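Local coordinates for protein polyprenyl synthetase (Zymomonas mobilis subsp. mobilis, PDB 4KKM) that probably joins five-carbon isoprenoid diphosphates into longer trans-prenyl diphosphates, as members of the FPP/GGPP synthase family do, with the help of divalent metal ions, at residues R70-L75 with C99-S104; D109-D114 with F129-A134. One frame throughout, in Å; residues are numbered along the deposited sequence.

Followed from the N terminus, the chain reaches contact 1 at the start of helix 71-80, where residues 70-75 meet residues 99-104 in the second half of helix 87-109; the loop it closes is mostly helical and returns near the centre of the subunit. At contact 2, residues 109-114 pack against residues 129-134, at the start of helix 131-150, closing a second loop that holds a two-stranded hairpin and the short helix 125-128. The two loops follow in series, neither enclosing nor crossing the other, and the contact centres lie about 19 Å apart. Helix 87-109 joins the two, running from the buried core of contact 1 to the loop that holds the calcium ligand Asp114.

Contact 1. Residues R70-L75 with C99-S104; sequences RLRPLL and CIHVYS
Arg72 and His101 carry this contact, a worked case of a guanidinium laid flat on an imidazole. The planes are only 8° apart and the group centres 3.7 Å from each other. NH1 of Arg72 sits over the middle of the ring, 3.3 Å from CE1 of His101, while ND1 of His101 lies under the centre of the guanidinium. Reach comes from both helices: CG of His101 stands anti to the backbone N (chi1 175°), and the arginine runs extended from CG to NE before its end turns at chi4 (82°) to lie face down. On the way, CD of Arg72 passes 3.8 Å from CB of His101. Phe211 and Cys214 of helix 208-221 also touch Arg72.

Arg70, at the N-cap position of helix 71-80, has a looser part: its NH1 is 4.5 Å from CG2 of Val102, which lies at the guanidinium edge. Its charge is engaged elsewhere, in salt bridges to Asp39 and Glu98. For Arg72 and His101, which meet face to face without a mutual hydrogen bond, the arrangement is likely to suit a neutral imidazole better than a protonated one.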
loop_
_atom_site.group_PDB
_atom_site.type_symbol
_atom_site.label_atom_id
_atom_site.label_comp_id
_atom_site.label_asym_id
_atom_site.label_seq_id
_atom_site.Cartn_x
_atom_site.Cartn_y
_atom_site.Cartn_z
ATOM N N ARG B 70 6.157 11.065 16.386
ATOM C CA ARG B 70 7.074 10.438 15.436
ATOM C C ARG B 70 7.930 9.376 16.108
ATOM O O ARG B 70 9.151 9.339 15.925
ATOM C CB ARG B 70 7.976 11.478 14.777
ATOM C CG ARG B 70 7.264 12.734 14.320
ATOM C CD ARG B 70 6.136 12.422 13.363
ATOM N NE ARG B 70 5.698 13.632 12.678
ATOM C CZ ARG B 70 4.754 13.664 11.747
ATOM N NH1 ARG B 70 4.138 12.542 11.381
ATOM N NH2 ARG B 70 4.434 14.821 11.180
ATOM N N LEU B 71 7.291 8.533 16.909
ATOM C CA LEU B 71 8.000 7.457 17.590
ATOM C C LEU B 71 8.703 6.544 16.591
ATOM O O LEU B 71 9.826 6.100 16.822
ATOM C CB LEU B 71 7.041 6.649 18.462
ATOM C CG LEU B 71 7.662 5.394 19.081
ATOM C CD1 LEU B 71 8.802 5.785 20.023
ATOM C CD2 LEU B 71 6.605 4.563 19.801
ATOM N N ARG B 72 8.048 6.266 15.469
ATOM C CA ARG B 72 8.638 5.349 14.500
ATOM C C ARG B 72 9.820 5.953 13.720
ATOM O O ARG B 72 10.866 5.319 13.608
ATOM C CB ARG B 72 7.559 4.703 13.614
ATOM C CG ARG B 72 6.693 3.731 14.423
ATOM C CD ARG B 72 5.271 3.578 13.879
ATOM N NE ARG B 72 4.415 2.885 14.847
ATOM C CZ ARG B 72 3.821 3.474 15.882
ATOM N NH1 ARG B 72 3.975 4.776 16.094
ATOM N NH2 ARG B 72 3.070 2.757 16.707
ATOM N N PRO B 73 9.669 7.185 13.200
ATOM C CA PRO B 73 10.864 7.858 12.672
ATOM C C PRO B 73 11.996 7.962 13.695
ATOM O O PRO B 73 13.165 7.791 13.338
ATOM C CB PRO B 73 10.342 9.249 12.310
ATOM C CG PRO B 73 8.916 8.994 11.906
ATOM C CD PRO B 73 8.430 7.897 12.829
ATOM N N LEU B 74 11.650 8.218 14.954
ATOM C CA LEU B 74 12.652 8.350 16.006
ATOM C C LEU B 74 13.443 7.053 16.177
ATOM O O LEU B 74 14.664 7.075 16.330
ATOM C CB LEU B 74 11.990 8.747 17.330
ATOM C CG LEU B 74 12.909 8.817 18.549
ATOM C CD1 LEU B 74 13.913 9.962 18.401
ATOM C CD2 LEU B 74 12.088 8.952 19.829
ATOM N N LEU B 75 12.742 5.924 16.147
ATOM C CA LEU B 75 13.398 4.620 16.247
ATOM C C LEU B 75 14.323 4.354 15.065
ATOM O O LEU B 75 15.416 3.814 15.234
ATOM C CB LEU B 75 12.355 3.503 16.346
ATOM C CG LEU B 75 11.635 3.393 17.692
ATOM C CD1 LEU B 75 10.445 2.446 17.580
ATOM C CD2 LEU B 75 12.606 2.927 18.768
ATOM N N CYS B 99 4.535 6.941 6.921
ATOM C CA CYS B 99 3.449 6.837 5.950
ATOM C C CYS B 99 2.498 5.701 6.302
ATOM O O CYS B 99 1.278 5.862 6.268
ATOM C CB CYS B 99 3.986 6.615 4.538
ATOM S SG CYS B 99 4.633 8.095 3.747
ATOM N N ILE B 100 3.066 4.549 6.626
ATOM C CA ILE B 100 2.272 3.378 6.987
ATOM C C ILE B 100 1.516 3.608 8.295
ATOM O O ILE B 100 0.329 3.295 8.406
ATOM C CB ILE B 100 3.159 2.136 7.113
ATOM C CG1 ILE B 100 3.860 1.851 5.779
ATOM C CG2 ILE B 100 2.351 0.934 7.631
ATOM C CD1 ILE B 100 2.914 1.636 4.600
ATOM N N HIS B 101 2.205 4.167 9.283
ATOM C CA HIS B 101 1.579 4.446 10.570
ATOM C C HIS B 101 0.424 5.434 10.409
ATOM O O HIS B 101 -0.678 5.206 10.910
ATOM C CB HIS B 101 2.617 4.993 11.554
ATOM C CG HIS B 101 2.042 5.418 12.867
ATOM N ND1 HIS B 101 1.355 4.561 13.700
ATOM C CD2 HIS B 101 2.055 6.620 13.503
ATOM C CE1 HIS B 101 0.970 5.209 14.784
ATOM N NE2 HIS B 101 1.384 6.462 14.686
ATOM N N VAL B 102 0.679 6.529 9.702
ATOM C CA VAL B 102 -0.332 7.569 9.538
ATOM C C VAL B 102 -1.535 7.051 8.748
ATOM O O VAL B 102 -2.677 7.272 9.147
ATOM C CB VAL B 102 0.256 8.837 8.891
ATOM C CG1 VAL B 102 -0.858 9.782 8.411
ATOM C CG2 VAL B 102 1.191 9.536 9.875
ATOM N N TYR B 103 -1.292 6.348 7.642
ATOM C CA TYR B 103 -2.416 5.803 6.878
ATOM C C TYR B 103 -3.235 4.866 7.774
ATOM O O TYR B 103 -4.463 4.851 7.706
ATOM C CB TYR B 103 -1.974 5.121 5.556
ATOM C CG TYR B 103 -2.178 3.604 5.531
ATOM C CD1 TYR B 103 -3.452 3.054 5.397
ATOM C CD2 TYR B 103 -1.097 2.728 5.632
ATOM C CE1 TYR B 103 -3.655 1.682 5.405
ATOM C CE2 TYR B 103 -1.290 1.335 5.626
ATOM C CZ TYR B 103 -2.581 0.826 5.510
ATOM O OH TYR B 103 -2.821 -0.534 5.505
ATOM N N SER B 104 -2.560 4.094 8.624
ATOM C CA SER B 104 -3.268 3.138 9.472
ATOM C C SER B 104 -4.209 3.834 10.450
ATOM O O SER B 104 -5.291 3.331 10.740
ATOM C CB SER B 104 -2.297 2.236 10.238
ATOM O OG SER B 104 -1.754 2.898 11.371
#

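Contact 2. Residues D109-D114 with F129-A134. With CA (calcium ion), chain D.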
loop_
_atom_site.group_PDB
_atom_site.type_symbol
_atom_site.label_atom_id
_atom_site.label_comp_id
_atom_site.label_asym_id
_atom_site.label_seq_id
_atom_site.Cartn_x
_atom_site.Cartn_y
_atom_site.Cartn_z
ATOM N N ASP B 109 -9.592 5.369 12.280
ATOM C CA ASP B 109 -10.480 6.360 12.882
ATOM C C ASP B 109 -11.867 6.379 12.244
ATOM O O ASP B 109 -12.819 6.865 12.850
ATOM C CB ASP B 109 -9.860 7.761 12.814
ATOM C CG ASP B 109 -8.667 7.919 13.745
ATOM O OD1 ASP B 109 -8.612 7.198 14.765
ATOM O OD2 ASP B 109 -7.789 8.763 13.456
ATOM N N MET B 110 -11.971 5.848 11.027
ATOM C CA MET B 110 -13.211 5.905 10.246
ATOM C C MET B 110 -14.399 5.256 10.977
ATOM O O MET B 110 -14.199 4.388 11.835
ATOM C CB MET B 110 -12.992 5.286 8.857
ATOM C CG MET B 110 -11.937 6.024 8.041
ATOM S SD MET B 110 -11.707 5.477 6.325
ATOM C CE MET B 110 -11.713 3.689 6.517
ATOM N N PRO B 111 -15.635 5.702 10.661
ATOM C CA PRO B 111 -16.864 5.199 11.293
ATOM C C PRO B 111 -16.985 3.678 11.254
ATOM O O PRO B 111 -17.531 3.078 12.185
ATOM C CB PRO B 111 -17.971 5.823 10.437
ATOM C CG PRO B 111 -17.383 7.090 9.955
ATOM C CD PRO B 111 -15.925 6.798 9.718
ATOM N N CYS B 112 -16.484 3.071 10.183
ATOM C CA CYS B 112 -16.496 1.621 10.038
ATOM C C CYS B 112 -15.678 0.967 11.144
ATOM O O CYS B 112 -15.975 -0.146 11.575
ATOM C CB CYS B 112 -15.936 1.215 8.670
ATOM S SG CYS B 112 -15.523 2.606 7.593
ATOM N N MET B 113 -14.653 1.670 11.610
ATOM C CA MET B 113 -13.743 1.110 12.598
ATOM C C MET B 113 -14.003 1.668 14.000
ATOM O O MET B 113 -14.952 1.257 14.666
ATOM C CB MET B 113 -12.298 1.343 12.162
ATOM C CG MET B 113 -12.064 1.122 10.672
ATOM S SD MET B 113 -11.528 -0.546 10.248
ATOM C CE MET B 113 -10.137 -0.745 11.361
ATOM N N ASP B 114 -13.172 2.608 14.445
ATOM C CA ASP B 114 -13.284 3.126 15.812
ATOM C C ASP B 114 -14.111 4.414 15.938
ATOM O O ASP B 114 -14.388 4.870 17.049
ATOM C CB ASP B 114 -11.896 3.295 16.441
ATOM C CG ASP B 114 -11.140 1.980 16.538
ATOM O OD1 ASP B 114 -11.396 1.088 15.704
ATOM O OD2 ASP B 114 -10.294 1.829 17.443
ATOM N N PHE B 129 -12.528 16.367 6.660
ATOM C CA PHE B 129 -12.798 16.235 5.233
ATOM C C PHE B 129 -14.110 15.484 5.021
ATOM O O PHE B 129 -15.185 16.068 5.139
ATOM C CB PHE B 129 -11.614 15.553 4.527
ATOM C CG PHE B 129 -10.366 16.404 4.493
ATOM C CD1 PHE B 129 -9.548 16.509 5.615
ATOM C CD2 PHE B 129 -10.022 17.115 3.352
ATOM C CE1 PHE B 129 -8.408 17.306 5.601
ATOM C CE2 PHE B 129 -8.882 17.908 3.325
ATOM C CZ PHE B 129 -8.072 18.006 4.458
ATOM N N ASP B 130 -14.014 14.193 4.723
ATOM C CA ASP B 130 -15.178 13.319 4.601
ATOM C C ASP B 130 -14.696 11.873 4.556
ATOM O O ASP B 130 -13.496 11.628 4.486
ATOM C CB ASP B 130 -15.996 13.654 3.354
ATOM C CG ASP B 130 -15.130 13.823 2.121
ATOM O OD1 ASP B 130 -14.561 12.818 1.652
ATOM O OD2 ASP B 130 -15.025 14.963 1.619
ATOM N N ASP B 131 -15.629 10.924 4.602
ATOM C CA ASP B 131 -15.276 9.508 4.685
ATOM C C ASP B 131 -14.477 9.049 3.468
ATOM O O ASP B 131 -13.457 8.372 3.600
ATOM C CB ASP B 131 -16.527 8.639 4.852
ATOM C CG ASP B 131 -17.232 8.871 6.182
ATOM O OD1 ASP B 131 -16.605 9.442 7.097
ATOM O OD2 ASP B 131 -18.409 8.476 6.311
ATOM N N ALA B 132 -14.933 9.426 2.280
ATOM C CA ALA B 132 -14.240 9.008 1.065
ATOM C C ALA B 132 -12.807 9.533 1.016
ATOM O O ALA B 132 -11.886 8.828 0.597
ATOM C CB ALA B 132 -15.020 9.453 -0.162
ATOM N N SER B 133 -12.619 10.776 1.445
ATOM C CA SER B 133 -11.287 11.361 1.453
ATOM C C SER B 133 -10.367 10.637 2.438
ATOM O O SER B 133 -9.165 10.548 2.218
ATOM C CB SER B 133 -11.356 12.854 1.784
ATOM O OG SER B 133 -12.010 13.573 0.748
ATOM N N ALA B 134 -10.928 10.138 3.531
ATOM C CA ALA B 134 -10.135 9.383 4.494
ATOM C C ALA B 134 -9.705 8.049 3.894
ATOM O O ALA B 134 -8.566 7.627 4.055
ATOM C CB ALA B 134 -10.910 9.170 5.792
HETATM CA CA CA D . -9.335 -0.011 16.086
#
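Met110 reaches Ala134, and Asp131 reaches Pro111, from similar first torsions: in Met110 and Asp131 alike, CG lies anti to the carbonyl carbon and beside the backbone N (chi1 -61° and -66°). The methionine continues extended through chi2 and bends at chi3, which places SD 3.8 Å from CB of Ala134; CG of Met110 follows at 4.0 Å. In Asp131 the same setting swings the carboxylate to the side of the Pro111 ring, where OD1 lies 3.8 Å from both CG and CD of Pro111. This is van der Waals contact between a carboxylate oxygen and two proline methylenes. With an alanine in place of Asp131, Pro111 is likely to lose the carboxylate packed beside CG and CD, opening a gap on that side of the ring.

Each segment is shaped by local bonds. Met110 to Met113 form a type I beta turn, closed by Met113 N to Met110 O at 2.8 Å. Across from it, Asp130 is the N-cap of helix 131-150: its OD1 takes the N-H of Ser133 at 2.8 Å, nearly along the C-O axis, and also the OG of Ser133, from above the carboxylate plane. Its OD2 forms a salt bridge with Arg55.

Beyond the turn, Asp114 grips the calcium ion with both oxygens, OD1 at 2.4 Å and OD2 at 2.5 Å, and Asp108 is the other protein ligand. Both belong to the first aspartate-rich motif of the family, although Asp114 is poorly ordered here; calcium is seen, and magnesium is probably the working ion.

Contact 2 ties the loop after helix 87-109 to the start of helix 131-150. Val135 of the second subunit packs on Met110, and Cys112 of the second subunit on Asp131. Helix 125-128 lies alongside, with His126 touching Pro111, Asp131 and Ala134.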